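Local atomic coordinates of immunomodulatory active chitinase (Trichuris suis, PDB entry 6G9C), a protein that probably binds and hydrolyses chitin as a family 18 glycosyl hydrolase, and has immunomodulatory properties in inflammatory lung disease. Residues A[186-191]-A[210-215]. Numbering follows the deposited sequence.
Sequences LLFTAA and KVLDFV
Two neighbouring parallel strands of the TIM barrel of family 18 chitinases, 187-193 and 214-218, pair here, just after helix 205-211 hands the chain back to the barrel wall. Asp-213, in the turn entering the second strand, grips both backbone polar atoms, N and O, of Phe-188. Asp-213 N donates a hydrogen bond to Phe-188 O at 2.8 Å, almost along the C=O axis (176°). Asp-213 CG, anti to the carbonyl carbon (chi1 -69°), brings OD2 to the other atom: Asp-213 OD2 accepts Phe-188 N-H through its anti lone pair, 2.7 Å from Phe-188 N. Aspartate suits this place because its short side chain supplies the acceptor for Phe-188 N, while its main chain gives the N-H; OD1 forms a salt bridge with Arg-185. Farther along, Ala-190 N makes only a weak hydrogen bond to Phe-214 O, supplemented by a CA-H...O contact from Val-215 CA to Ala-190 O at 3.2 Å.

On the side of helix 160-181, Phe-188 CG, anti to the backbone N (chi1 179°), places the ring so that Leu-212 CD2 sits over the centre of one face, 3.6 Å from the Phe-188 centroid. Leu-212 CD2 also reaches the small Ala-190 CB at 4.1 Å. On the barrel-interior side, Thr-189 and Phe-214 run side by side: Thr-189 CG2 lies over the Phe-214 ring, offset toward its rim, 3.5 Å from Phe-214 CE1. Threonine serves two purposes, its methyl packing on the aromatic face while OG1 bonds to Asp-149.

Asp-213 thus satisfies the backbone N-H and carbonyl of Phe-188, and its bonds to Arg-185 and Phe-188 N would probably favour the ionised carboxylate.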
loop_
_atom_site.group_PDB
_atom_site.type_symbol
_atom_site.label_atom_id
_atom_site.label_comp_id
_atom_site.label_asym_id
_atom_site.label_seq_id
_atom_site.Cartn_x
_atom_site.Cartn_y
_atom_site.Cartn_z
ATOM N N LEU A 186 -11.901 -4.866 9.274
ATOM C CA LEU A 186 -11.918 -5.631 8.043
ATOM C C LEU A 186 -13.343 -5.789 7.523
ATOM O O LEU A 186 -14.289 -5.962 8.299
ATOM C CB LEU A 186 -11.289 -6.999 8.295
ATOM C CG LEU A 186 -9.798 -6.959 8.610
ATOM C CD1 LEU A 186 -9.392 -8.169 9.435
ATOM C CD2 LEU A 186 -9.038 -6.917 7.290
ATOM N N LEU A 187 -13.488 -5.710 6.200
ATOM C CA LEU A 187 -14.756 -6.007 5.548
ATOM C C LEU A 187 -15.046 -7.506 5.605
ATOM O O LEU A 187 -14.144 -8.338 5.730
ATOM C CB LEU A 187 -14.731 -5.536 4.097
ATOM C CG LEU A 187 -14.535 -4.025 3.954
ATOM C CD1 LEU A 187 -14.284 -3.638 2.491
ATOM C CD2 LEU A 187 -15.728 -3.282 4.526
ATOM N N PHE A 188 -16.325 -7.851 5.487
ATOM C CA PHE A 188 -16.735 -9.245 5.619
ATOM C C PHE A 188 -17.909 -9.473 4.684
ATOM O O PHE A 188 -18.992 -8.921 4.891
ATOM C CB PHE A 188 -17.098 -9.573 7.065
ATOM C CG PHE A 188 -17.555 -10.997 7.277
ATOM C CD1 PHE A 188 -17.120 -12.021 6.446
ATOM C CD2 PHE A 188 -18.422 -11.309 8.317
ATOM C CE1 PHE A 188 -17.550 -13.341 6.656
ATOM C CE2 PHE A 188 -18.857 -12.609 8.524
ATOM C CZ PHE A 188 -18.428 -13.626 7.697
ATOM N N THR A 189 -17.690 -10.292 3.661
ATOM C CA THR A 189 -18.711 -10.589 2.674
ATOM C C THR A 189 -18.836 -12.099 2.525
ATOM O O THR A 189 -18.052 -12.870 3.086
ATOM C CB THR A 189 -18.376 -9.938 1.316
ATOM O OG1 THR A 189 -17.159 -10.502 0.786
ATOM C CG2 THR A 189 -18.208 -8.411 1.469
ATOM N N ALA A 190 -19.826 -12.528 1.742
ATOM C CA ALA A 190 -19.946 -13.940 1.406
ATOM C C ALA A 190 -20.531 -14.077 0.006
ATOM O O ALA A 190 -21.390 -13.288 -0.390
ATOM C CB ALA A 190 -20.824 -14.699 2.417
ATOM N N ALA A 191 -20.055 -15.073 -0.736
ATOM C CA ALA A 191 -20.696 -15.471 -1.984
ATOM C C ALA A 191 -21.694 -16.571 -1.652
ATOM O O ALA A 191 -21.362 -17.515 -0.924
ATOM C CB ALA A 191 -19.673 -15.958 -3.018
ATOM N N LYS A 210 -27.487 -8.930 9.278
ATOM C CA LYS A 210 -26.990 -8.076 10.343
ATOM C C LYS A 210 -25.473 -8.128 10.467
ATOM O O LYS A 210 -24.883 -7.182 10.996
ATOM C CB LYS A 210 -27.656 -8.466 11.668
ATOM C CG LYS A 210 -29.179 -8.284 11.677
ATOM C CD LYS A 210 -29.787 -8.506 13.055
ATOM C CE LYS A 210 -31.316 -8.477 12.984
ATOM N NZ LYS A 210 -31.945 -7.982 14.246
ATOM N N VAL A 211 -24.825 -9.186 9.979
ATOM C CA VAL A 211 -23.392 -9.349 10.198
ATOM C C VAL A 211 -22.560 -9.301 8.923
ATOM O O VAL A 211 -21.359 -8.999 9.010
ATOM C CB VAL A 211 -23.081 -10.642 10.985
ATOM C CG1 VAL A 211 -23.760 -10.608 12.365
ATOM C CG2 VAL A 211 -23.503 -11.862 10.208
ATOM N N LEU A 212 -23.112 -9.596 7.747
ATOM C CA LEU A 212 -22.357 -9.483 6.507
ATOM C C LEU A 212 -22.502 -8.084 5.927
ATOM O O LEU A 212 -23.599 -7.518 5.899
ATOM C CB LEU A 212 -22.832 -10.514 5.480
ATOM C CG LEU A 212 -22.612 -11.976 5.875
ATOM C CD1 LEU A 212 -23.517 -12.921 5.073
ATOM C CD2 LEU A 212 -21.139 -12.342 5.729
ATOM N N ASP A 213 -21.387 -7.528 5.451
ATOM C CA ASP A 213 -21.453 -6.231 4.788
ATOM C C ASP A 213 -22.319 -6.305 3.529
ATOM O O ASP A 213 -23.166 -5.435 3.290
ATOM C CB ASP A 213 -20.039 -5.744 4.470
ATOM C CG ASP A 213 -19.261 -5.377 5.732
ATOM O OD1 ASP A 213 -19.808 -4.636 6.573
ATOM O OD2 ASP A 213 -18.118 -5.849 5.895
ATOM N N PHE A 214 -22.127 -7.340 2.714
ATOM C CA PHE A 214 -23.054 -7.623 1.619
ATOM C C PHE A 214 -22.828 -9.062 1.175
ATOM O O PHE A 214 -21.902 -9.723 1.642
ATOM C CB PHE A 214 -22.908 -6.625 0.446
ATOM C CG PHE A 214 -21.496 -6.447 -0.088
ATOM C CD1 PHE A 214 -20.924 -7.394 -0.931
ATOM C CD2 PHE A 214 -20.770 -5.300 0.197
ATOM C CE1 PHE A 214 -19.641 -7.213 -1.463
ATOM C CE2 PHE A 214 -19.486 -5.106 -0.333
ATOM C CZ PHE A 214 -18.920 -6.069 -1.167
ATOM N N VAL A 215 -23.696 -9.554 0.282
ATOM C CA VAL A 215 -23.564 -10.904 -0.259
ATOM C C VAL A 215 -23.425 -10.831 -1.774
ATOM O O VAL A 215 -24.132 -10.070 -2.444
ATOM C CB VAL A 215 -24.732 -11.832 0.140
ATOM C CG1 VAL A 215 -24.693 -12.087 1.654
ATOM C CG2 VAL A 215 -26.097 -11.275 -0.311
#